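Local coordinates for D-isomer specific 2-hydroxyacid dehydrogenase family protein (Desulfovibrio vulgaris, PDB 5TX7) that probably interconverts D-2-hydroxy acids and the corresponding 2-keto acids, using NAD as its redox cofactor, at residues A[148-153]-A[173-178]; A[205-210]-A[240-245]; A[262-267]-A[281-286]. All coordinates share one frame; numbering follows the deposited sequence.

Contact 1 (A[148-153]-A[173-178])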
loop_
_atom_site.group_PDB
_atom_site.type_symbol
_atom_site.label_atom_id
_atom_site.label_comp_id
_atom_site.label_asym_id
_atom_site.label_seq_id
_atom_site.Cartn_x
_atom_site.Cartn_y
_atom_site.Cartn_z
ATOM N N GLY A 148 6.811 8.935 -11.723
ATOM C CA GLY A 148 7.376 10.237 -12.044
ATOM C C GLY A 148 7.430 11.270 -10.922
ATOM O O GLY A 148 8.003 12.334 -11.122
ATOM N N LYS A 149 6.850 10.978 -9.760
ATOM C CA LYS A 149 7.011 11.842 -8.596
ATOM C C LYS A 149 8.394 11.642 -7.961
ATOM O O LYS A 149 9.027 10.611 -8.160
ATOM C CB LYS A 149 5.933 11.573 -7.537
ATOM C CG LYS A 149 4.491 11.832 -7.937
ATOM C CD LYS A 149 3.623 11.864 -6.671
ATOM C CE LYS A 149 2.172 12.278 -6.882
ATOM N NZ LYS A 149 1.944 13.291 -7.959
ATOM N N THR A 150 8.849 12.637 -7.204
ATOM C CA THR A 150 10.121 12.579 -6.494
ATOM C C THR A 150 9.870 12.287 -5.007
ATOM O O THR A 150 9.125 12.999 -4.337
ATOM C CB THR A 150 10.918 13.879 -6.685
ATOM O OG1 THR A 150 11.319 13.953 -8.048
ATOM C CG2 THR A 150 12.176 13.924 -5.837
ATOM N N MET A 151 10.497 11.220 -4.526
ATOM C CA MET A 151 10.501 10.875 -3.121
ATOM C C MET A 151 11.763 11.455 -2.508
ATOM O O MET A 151 12.877 11.133 -2.934
ATOM C CB MET A 151 10.480 9.349 -2.951
ATOM C CG MET A 151 10.647 8.839 -1.535
ATOM S SD MET A 151 9.201 9.063 -0.473
ATOM C CE MET A 151 8.191 7.706 -1.038
ATOM N N GLY A 152 11.565 12.309 -1.503
ATOM C CA GLY A 152 12.637 12.928 -0.734
ATOM C C GLY A 152 12.699 12.238 0.606
ATOM O O GLY A 152 11.697 12.176 1.316
ATOM N N ILE A 153 13.868 11.711 0.945
ATOM C CA ILE A 153 14.051 10.871 2.128
ATOM C C ILE A 153 14.998 11.596 3.080
ATOM O O ILE A 153 16.174 11.759 2.777
ATOM C CB ILE A 153 14.603 9.485 1.713
ATOM C CG1 ILE A 153 13.589 8.793 0.802
ATOM C CG2 ILE A 153 14.926 8.617 2.919
ATOM C CD1 ILE A 153 14.075 7.499 0.193
ATOM N N ASN A 173 11.431 9.070 -8.697
ATOM C CA ASN A 173 12.783 9.545 -8.534
ATOM C C ASN A 173 13.012 9.601 -7.050
ATOM O O ASN A 173 12.069 9.835 -6.294
ATOM C CB ASN A 173 12.955 10.937 -9.116
ATOM C CG ASN A 173 12.558 10.997 -10.570
ATOM O OD1 ASN A 173 13.234 10.455 -11.403
ATOM N ND2 ASN A 173 11.470 11.652 -10.877
ATOM N N VAL A 174 14.257 9.394 -6.640
ATOM C CA VAL A 174 14.635 9.399 -5.238
ATOM C C VAL A 174 15.736 10.438 -5.016
ATOM O O VAL A 174 16.687 10.536 -5.787
ATOM C CB VAL A 174 15.118 8.015 -4.780
ATOM C CG1 VAL A 174 15.450 8.013 -3.302
ATOM C CG2 VAL A 174 14.061 6.958 -5.084
ATOM N N ILE A 175 15.570 11.227 -3.961
ATOM C CA ILE A 175 16.615 12.084 -3.442
ATOM C C ILE A 175 16.681 11.905 -1.935
ATOM O O ILE A 175 15.664 11.721 -1.286
ATOM C CB ILE A 175 16.405 13.560 -3.838
ATOM C CG1 ILE A 175 15.116 14.139 -3.216
ATOM C CG2 ILE A 175 16.384 13.683 -5.362
ATOM C CD1 ILE A 175 14.864 15.570 -3.642
ATOM N N ALA A 176 17.889 11.934 -1.388
ATOM C CA ALA A 176 18.108 11.665 0.023
ATOM C C ALA A 176 18.937 12.753 0.671
ATOM O O ALA A 176 19.940 13.172 0.103
ATOM C CB ALA A 176 18.807 10.331 0.175
ATOM N N TYR A 177 18.498 13.219 1.844
ATOM C CA TYR A 177 19.331 14.021 2.733
ATOM C C TYR A 177 20.009 13.017 3.636
ATOM O O TYR A 177 19.370 12.405 4.487
ATOM C CB TYR A 177 18.524 15.045 3.547
ATOM C CG TYR A 177 19.367 15.783 4.576
ATOM C CD1 TYR A 177 20.426 16.586 4.171
ATOM C CD2 TYR A 177 19.126 15.652 5.959
ATOM C CE1 TYR A 177 21.232 17.253 5.092
ATOM C CE2 TYR A 177 19.929 16.310 6.896
ATOM C CZ TYR A 177 20.984 17.115 6.455
ATOM O OH TYR A 177 21.801 17.777 7.360
ATOM N N ALA A 178 21.310 12.850 3.434
ATOM C CA ALA A 178 22.074 11.744 4.006
ATOM C C ALA A 178 23.296 12.291 4.722
ATOM O O ALA A 178 24.421 12.170 4.228
ATOM C CB ALA A 178 22.473 10.764 2.911
#
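Ile175 lies across Gly152 and reaches Thr150, on one face of the parallel strand pair 150-153 and 173-177. Its CG1 occupies the crowded position between the backbone N and the carbonyl carbon (chi1 64°), which turns this branch toward the neighbouring strand. From CB, the chain first brings CG1 to 3.7 Å from Gly152 CA. The extended next bond then carries CD1 to 3.8 Å from Thr150 CG2, and the two side chains meet at about a right angle. On the same face Thr150 OG1 lies 3.6 Å from Asn173 CB. The other face holds Ile153, whose CD1 meets Val174 CG1 at 3.8 Å, while Val163 and Ala167 of helix 158-169 cover these two residues. Between the two faces the backbones exchange five hydrogen bonds in parallel register. Met151 sits at the middle: its N donates to Asn173 O at 2.7 Å and its O accepts from Ile175 N at 2.9 Å. Ile153 repeats the pattern, giving its N to Ile175 O and taking Tyr177 N on its own O. The arrangement is the beta-alpha-beta crossover that opens a Rossmann fold, with helix 158-169 connecting the strands and a sequence consistent with the glycine-rich GxGxxG turn following strand 150-154. While Met151 and Ile153 thus serve strand 173-177, the backbones of Thr150 and Gly152 bond to Asp203 and strand 204-207. The face of Ile175 is mixed, polar at its Thr150 and Asn173 end; that of Met151, Ile153, Val174 and Ala176 is apolar, and helix 158-169 packs against it.

Contact 2 (A[205-210]-A[240-245])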
loop_
_atom_site.group_PDB
_atom_site.type_symbol
_atom_site.label_atom_id
_atom_site.label_comp_id
_atom_site.label_asym_id
_atom_site.label_seq_id
_atom_site.Cartn_x
_atom_site.Cartn_y
_atom_site.Cartn_z
ATOM N N VAL A 205 7.695 13.644 0.837
ATOM C CA VAL A 205 8.772 13.680 1.797
ATOM C C VAL A 205 8.481 12.659 2.877
ATOM O O VAL A 205 7.418 12.727 3.472
ATOM C CB VAL A 205 8.865 15.065 2.477
ATOM C CG1 VAL A 205 9.854 15.029 3.641
ATOM C CG2 VAL A 205 9.344 16.090 1.481
ATOM N N SER A 206 9.442 11.770 3.160
ATOM C CA SER A 206 9.346 10.846 4.271
ATOM C C SER A 206 10.493 11.011 5.266
ATOM O O SER A 206 11.653 11.054 4.865
ATOM C CB SER A 206 9.340 9.420 3.754
ATOM O OG SER A 206 9.021 8.516 4.818
ATOM N N LEU A 207 10.174 11.044 6.566
ATOM C CA LEU A 207 11.159 11.309 7.623
ATOM C C LEU A 207 11.711 10.036 8.244
ATOM O O LEU A 207 10.951 9.153 8.654
ATOM C CB LEU A 207 10.536 12.175 8.720
ATOM C CG LEU A 207 9.928 13.515 8.273
ATOM C CD1 LEU A 207 9.540 14.331 9.502
ATOM C CD2 LEU A 207 10.847 14.330 7.368
ATOM N N HIS A 208 13.041 9.945 8.312
ATOM C CA HIS A 208 13.742 8.744 8.789
ATOM C C HIS A 208 15.016 9.070 9.570
ATOM O O HIS A 208 16.018 8.357 9.470
ATOM C CB HIS A 208 14.072 7.836 7.599
ATOM C CG HIS A 208 12.862 7.376 6.870
ATOM N ND1 HIS A 208 12.057 6.374 7.361
ATOM C CD2 HIS A 208 12.256 7.837 5.753
ATOM C CE1 HIS A 208 11.031 6.199 6.555
ATOM N NE2 HIS A 208 11.128 7.080 5.568
ATOM N N CYS A 209 14.950 10.135 10.361
ATOM C CA CYS A 209 16.095 10.658 11.094
ATOM C C CYS A 209 15.797 10.688 12.592
ATOM O O CYS A 209 14.633 10.786 13.002
ATOM C CB CYS A 209 16.467 12.062 10.605
ATOM S SG CYS A 209 15.133 13.291 10.640
ATOM N N PRO A 210 16.852 10.586 13.423
ATOM C CA PRO A 210 16.608 10.656 14.863
ATOM C C PRO A 210 16.254 12.075 15.311
ATOM O O PRO A 210 16.637 13.041 14.641
ATOM C CB PRO A 210 17.925 10.176 15.483
ATOM C CG PRO A 210 18.948 10.229 14.405
ATOM C CD PRO A 210 18.283 10.472 13.089
ATOM N N PRO A 240 8.098 15.357 17.338
ATOM C CA PRO A 240 8.719 16.688 17.369
ATOM C C PRO A 240 9.597 17.069 16.169
ATOM O O PRO A 240 10.111 18.183 16.128
ATOM C CB PRO A 240 9.538 16.675 18.680
ATOM C CG PRO A 240 8.884 15.655 19.529
ATOM C CD PRO A 240 8.409 14.589 18.559
ATOM N N LEU A 241 9.761 16.181 15.199
ATOM C CA LEU A 241 10.347 16.559 13.913
ATOM C C LEU A 241 9.492 17.581 13.145
ATOM O O LEU A 241 10.014 18.278 12.282
ATOM C CB LEU A 241 10.611 15.312 13.051
ATOM C CG LEU A 241 11.641 14.314 13.552
ATOM C CD1 LEU A 241 11.703 13.125 12.614
ATOM C CD2 LEU A 241 13.011 14.951 13.671
ATOM N N LEU A 242 8.205 17.681 13.464
ATOM C CA LEU A 242 7.287 18.632 12.814
ATOM C C LEU A 242 6.925 19.799 13.702
ATOM O O LEU A 242 6.829 19.631 14.915
ATOM C CB LEU A 242 5.946 17.950 12.534
ATOM C CG LEU A 242 5.832 16.631 11.839
ATOM C CD1 LEU A 242 4.360 16.328 11.603
ATOM C CD2 LEU A 242 6.575 16.792 10.549
ATOM N N ASP A 243 6.672 20.953 13.079
ATOM C CA ASP A 243 5.872 22.014 13.700
ATOM C C ASP A 243 4.431 21.677 13.323
ATOM O O ASP A 243 4.008 21.898 12.183
ATOM C CB ASP A 243 6.297 23.401 13.191
ATOM C CG ASP A 243 5.400 24.545 13.719
ATOM O OD1 ASP A 243 4.434 24.298 14.471
ATOM O OD2 ASP A 243 5.657 25.718 13.374
ATOM N N GLU A 244 3.695 21.115 14.279
ATOM C CA GLU A 244 2.340 20.587 14.047
ATOM C C GLU A 244 1.363 21.650 13.540
ATOM O O GLU A 244 0.487 21.349 12.724
ATOM C CB GLU A 244 1.791 19.897 15.318
ATOM C CG GLU A 244 2.571 18.638 15.736
ATOM C CD GLU A 244 1.876 17.801 16.804
ATOM O OE1 GLU A 244 1.010 18.331 17.561
ATOM O OE2 GLU A 244 2.193 16.584 16.904
ATOM N N ARG A 245 1.540 22.886 14.003
ATOM C CA ARG A 245 0.724 24.027 13.573
ATOM C C ARG A 245 0.893 24.319 12.081
ATOM O O ARG A 245 -0.071 24.400 11.334
ATOM C CB ARG A 245 1.087 25.265 14.410
ATOM C CG ARG A 245 0.384 26.566 14.035
ATOM C CD ARG A 245 -1.135 26.437 13.945
ATOM N NE ARG A 245 -1.742 26.063 15.227
ATOM C CZ ARG A 245 -3.045 26.143 15.515
ATOM N NH1 ARG A 245 -3.932 26.597 14.622
ATOM N NH2 ARG A 245 -3.468 25.767 16.723
#
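Leu207 and Leu241 lie alongside each other, running opposite ways, and pack the C-terminal end of strand 204-207 in the Rossmann-type NAD-binding domain against the turn that leads into helix 244-253. Leu207 CD1 touches two leucines. It sits 3.8 Å from Leu241 CB and 4.0 Å from Leu242 CD2, meeting the root of one and the tip of the next. The forked end of Leu241 points on to Cys209. Its CD1 is 4.0 Å from Cys209 SG and its CD2 is 4.1 Å from the same sulfur, so the thiol meets both methyl groups. SG can do this because it stands between the backbone N and the carbonyl carbon of its own residue (chi1 55°). Leu241 CD1 also lies 3.8 Å from Cys209 O, and no hydrogen bond crosses between the two segments. One shell out, Val154 of strand 150-154 touches Leu207 and Cys209, while Leu233 of strand 231-235 packs on Leu242. Behind the strand end, Ser206 OG and His208 NE2 share a hydrogen bond of 2.7 Å that ties the imidazole back to the strand on the side away from Leu241. The contact is therefore apolar packing beyond the ends of parallel strands, joining a strand exit to the approach to a helix. That helix begins with Asp243 as its N-cap: Asp243 OD1 accepts a weak capping bond from Arg245 N, 3.3 Å long and bent to 130° at the hydrogen.

Contact 3 (A[262-267]-A[281-286])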
loop_
_atom_site.group_PDB
_atom_site.type_symbol
_atom_site.label_atom_id
_atom_site.label_comp_id
_atom_site.label_asym_id
_atom_site.label_seq_id
_atom_site.Cartn_x
_atom_site.Cartn_y
_atom_site.Cartn_z
ATOM N N ASP A 262 2.375 8.434 11.815
ATOM C CA ASP A 262 2.299 7.358 12.776
ATOM C C ASP A 262 2.727 7.798 14.203
ATOM O O ASP A 262 2.610 7.049 15.175
ATOM C CB ASP A 262 3.142 6.197 12.308
ATOM C CG ASP A 262 2.839 4.935 13.072
ATOM O OD1 ASP A 262 1.640 4.539 13.151
ATOM O OD2 ASP A 262 3.811 4.375 13.637
ATOM N N VAL A 263 3.206 9.027 14.321
ATOM C CA VAL A 263 3.644 9.568 15.578
ATOM C C VAL A 263 3.168 11.006 15.664
ATOM O O VAL A 263 2.885 11.633 14.634
ATOM C CB VAL A 263 5.170 9.484 15.704
ATOM C CG1 VAL A 263 5.632 8.032 15.690
ATOM C CG2 VAL A 263 5.840 10.272 14.585
ATOM N N LEU A 264 3.069 11.483 16.899
ATOM C CA LEU A 264 2.678 12.858 17.239
ATOM C C LEU A 264 3.496 13.323 18.467
ATOM O O LEU A 264 4.061 12.509 19.195
ATOM C CB LEU A 264 1.188 12.944 17.532
ATOM C CG LEU A 264 0.203 12.552 16.431
ATOM C CD1 LEU A 264 -1.233 12.589 17.012
ATOM C CD2 LEU A 264 0.290 13.501 15.249
ATOM N N SER A 265 3.591 14.631 18.661
ATOM C CA SER A 265 4.375 15.195 19.763
ATOM C C SER A 265 3.778 14.866 21.126
ATOM O O SER A 265 4.541 14.697 22.081
ATOM C CB SER A 265 4.537 16.699 19.593
ATOM O OG SER A 265 5.241 16.961 18.384
ATOM N N GLN A 266 2.444 14.781 21.204
ATOM C CA GLN A 266 1.758 14.216 22.385
ATOM C C GLN A 266 0.988 12.957 21.996
ATOM O O GLN A 266 0.083 13.007 21.166
ATOM C CB GLN A 266 0.811 15.225 23.083
ATOM C CG GLN A 266 -0.308 15.815 22.232
ATOM C CD GLN A 266 -1.343 16.612 23.055
ATOM O OE1 GLN A 266 -1.380 16.553 24.300
ATOM N NE2 GLN A 266 -2.191 17.364 22.346
ATOM N N GLU A 267 1.357 11.829 22.602
ATOM C CA GLU A 267 0.685 10.544 22.400
ATOM C C GLU A 267 0.186 9.998 23.751
ATOM O O GLU A 267 0.995 9.768 24.641
ATOM C CB GLU A 267 1.652 9.551 21.759
ATOM C CG GLU A 267 2.130 9.918 20.348
ATOM C CD GLU A 267 3.254 9.007 19.833
ATOM O OE1 GLU A 267 3.331 7.851 20.281
ATOM O OE2 GLU A 267 4.070 9.437 18.977
ATOM N N CYS A 281 -5.519 14.393 6.494
ATOM C CA CYS A 281 -4.501 13.934 7.432
ATOM C C CYS A 281 -4.874 12.527 7.873
ATOM O O CYS A 281 -5.977 12.292 8.372
ATOM C CB CYS A 281 -4.441 14.851 8.645
ATOM S SG CYS A 281 -2.960 14.588 9.658
ATOM N N LEU A 282 -3.951 11.591 7.669
ATOM C CA LEU A 282 -4.121 10.197 8.047
ATOM C C LEU A 282 -3.194 9.898 9.231
ATOM O O LEU A 282 -2.000 10.186 9.180
ATOM C CB LEU A 282 -3.784 9.307 6.862
ATOM C CG LEU A 282 -4.219 7.860 6.878
ATOM C CD1 LEU A 282 -5.727 7.800 6.797
ATOM C CD2 LEU A 282 -3.598 7.126 5.687
ATOM N N ILE A 283 -3.751 9.360 10.311
ATOM C CA ILE A 283 -3.006 9.164 11.544
ATOM C C ILE A 283 -3.186 7.717 12.007
ATOM O O ILE A 283 -4.294 7.183 12.012
ATOM C CB ILE A 283 -3.440 10.141 12.649
ATOM C CG1 ILE A 283 -3.417 11.578 12.114
ATOM C CG2 ILE A 283 -2.515 10.019 13.859
ATOM C CD1 ILE A 283 -3.805 12.627 13.146
ATOM N N THR A 284 -2.081 7.087 12.386
ATOM C CA THR A 284 -2.100 5.734 12.911
ATOM C C THR A 284 -1.380 5.752 14.273
ATOM O O THR A 284 -0.485 6.552 14.472
ATOM C CB THR A 284 -1.433 4.730 11.912
ATOM O OG1 THR A 284 -0.169 5.216 11.479
ATOM C CG2 THR A 284 -2.288 4.565 10.667
ATOM N N PRO A 285 -1.791 4.877 15.220
ATOM C CA PRO A 285 -1.363 4.994 16.610
ATOM C C PRO A 285 -0.003 4.347 16.926
ATOM O O PRO A 285 0.057 3.357 17.661
ATOM C CB PRO A 285 -2.504 4.294 17.358
ATOM C CG PRO A 285 -2.890 3.214 16.429
ATOM C CD PRO A 285 -2.846 3.855 15.081
ATOM N N HIS A 286 1.075 4.901 16.369
ATOM C CA HIS A 286 2.433 4.467 16.660
ATOM C C HIS A 286 2.606 2.956 16.525
ATOM O O HIS A 286 3.072 2.290 17.443
ATOM C CB HIS A 286 2.831 4.961 18.049
ATOM C CG HIS A 286 4.305 5.057 18.261
ATOM N ND1 HIS A 286 4.854 5.773 19.305
ATOM C CD2 HIS A 286 5.345 4.523 17.577
ATOM C CE1 HIS A 286 6.172 5.665 19.261
ATOM N NE2 HIS A 286 6.496 4.928 18.212
#
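Asp262 and Glu267 reach His286 and Thr284 by polar bonds. Among the hydrogen bonds, Thr284 OG1 donates to Asp262 OD1 at 2.6 Å, meeting the anti side of the carboxylate. Asp262 CG is anti to the backbone N (chi1 -166°), which swings the carboxylate to Thr284; there OD1 also accepts from Leu287 N, and OD2 from Ala288 N. Asp262 also takes part through its backbone: Asp262 O accepts a weak bond from His286 N at 2.9 Å. The same amide returns to Thr284 O at 3.0 Å, closing an inverse gamma turn centred on Pro285. His286 ND1 donates to the syn lone pair of Glu267 OE1 at 2.8 Å, the carboxylate turned 82° from the ring. Glu267 OE2 takes Leu264 N at 3.1 Å with a nearly straight N-H (167°), which fixes the rotation of the carboxylate that holds the histidine. D-2-hydroxyacid dehydrogenases carry a histidine-glutamate pair in the active site, and this bond is consistent with that arrangement. The apolar contacts are a CH-pi interaction, Val263 CG1 lying 4.0 Å from the centroid of the His286 ring and over one face, and a looser touch of Leu264 CD1 on Ile283 CG2 at 4.3 Å. The contact joins the loop after strand 256-261 to the end of strand 281-283. From helix 100-116, His106 NE2 is hydrogen-bonded to Thr284 OG1 and Leu110 packs on Thr284; Leu276 of helix 274-277 packs on Ile283, and Trp136 of the second subunit stacks edge-to-face with His286.

Along the chain the three contacts follow in series, none nested in or crossing another. Contact 1 closes the first beta-alpha-beta unit of the seven-stranded parallel sheet, bringing strand 173-177 back beside strand 150-154 after helix 158-169. Contact 2 closes a longer loop that includes strand 231-235, and contact 3 a short one that includes helix 274-277. All reach that same sheet. Contacts 1 and 2 meet where strands 150-154 and 204-207 are neighbours, Gly152 O probably accepting from Ser206 N. A probable hydrogen bond from Ser265 N to Glu244 OE2 joins contacts 2 and 3. Contacts 1 and 3 do not touch, their nearest atoms about 14 Å apart.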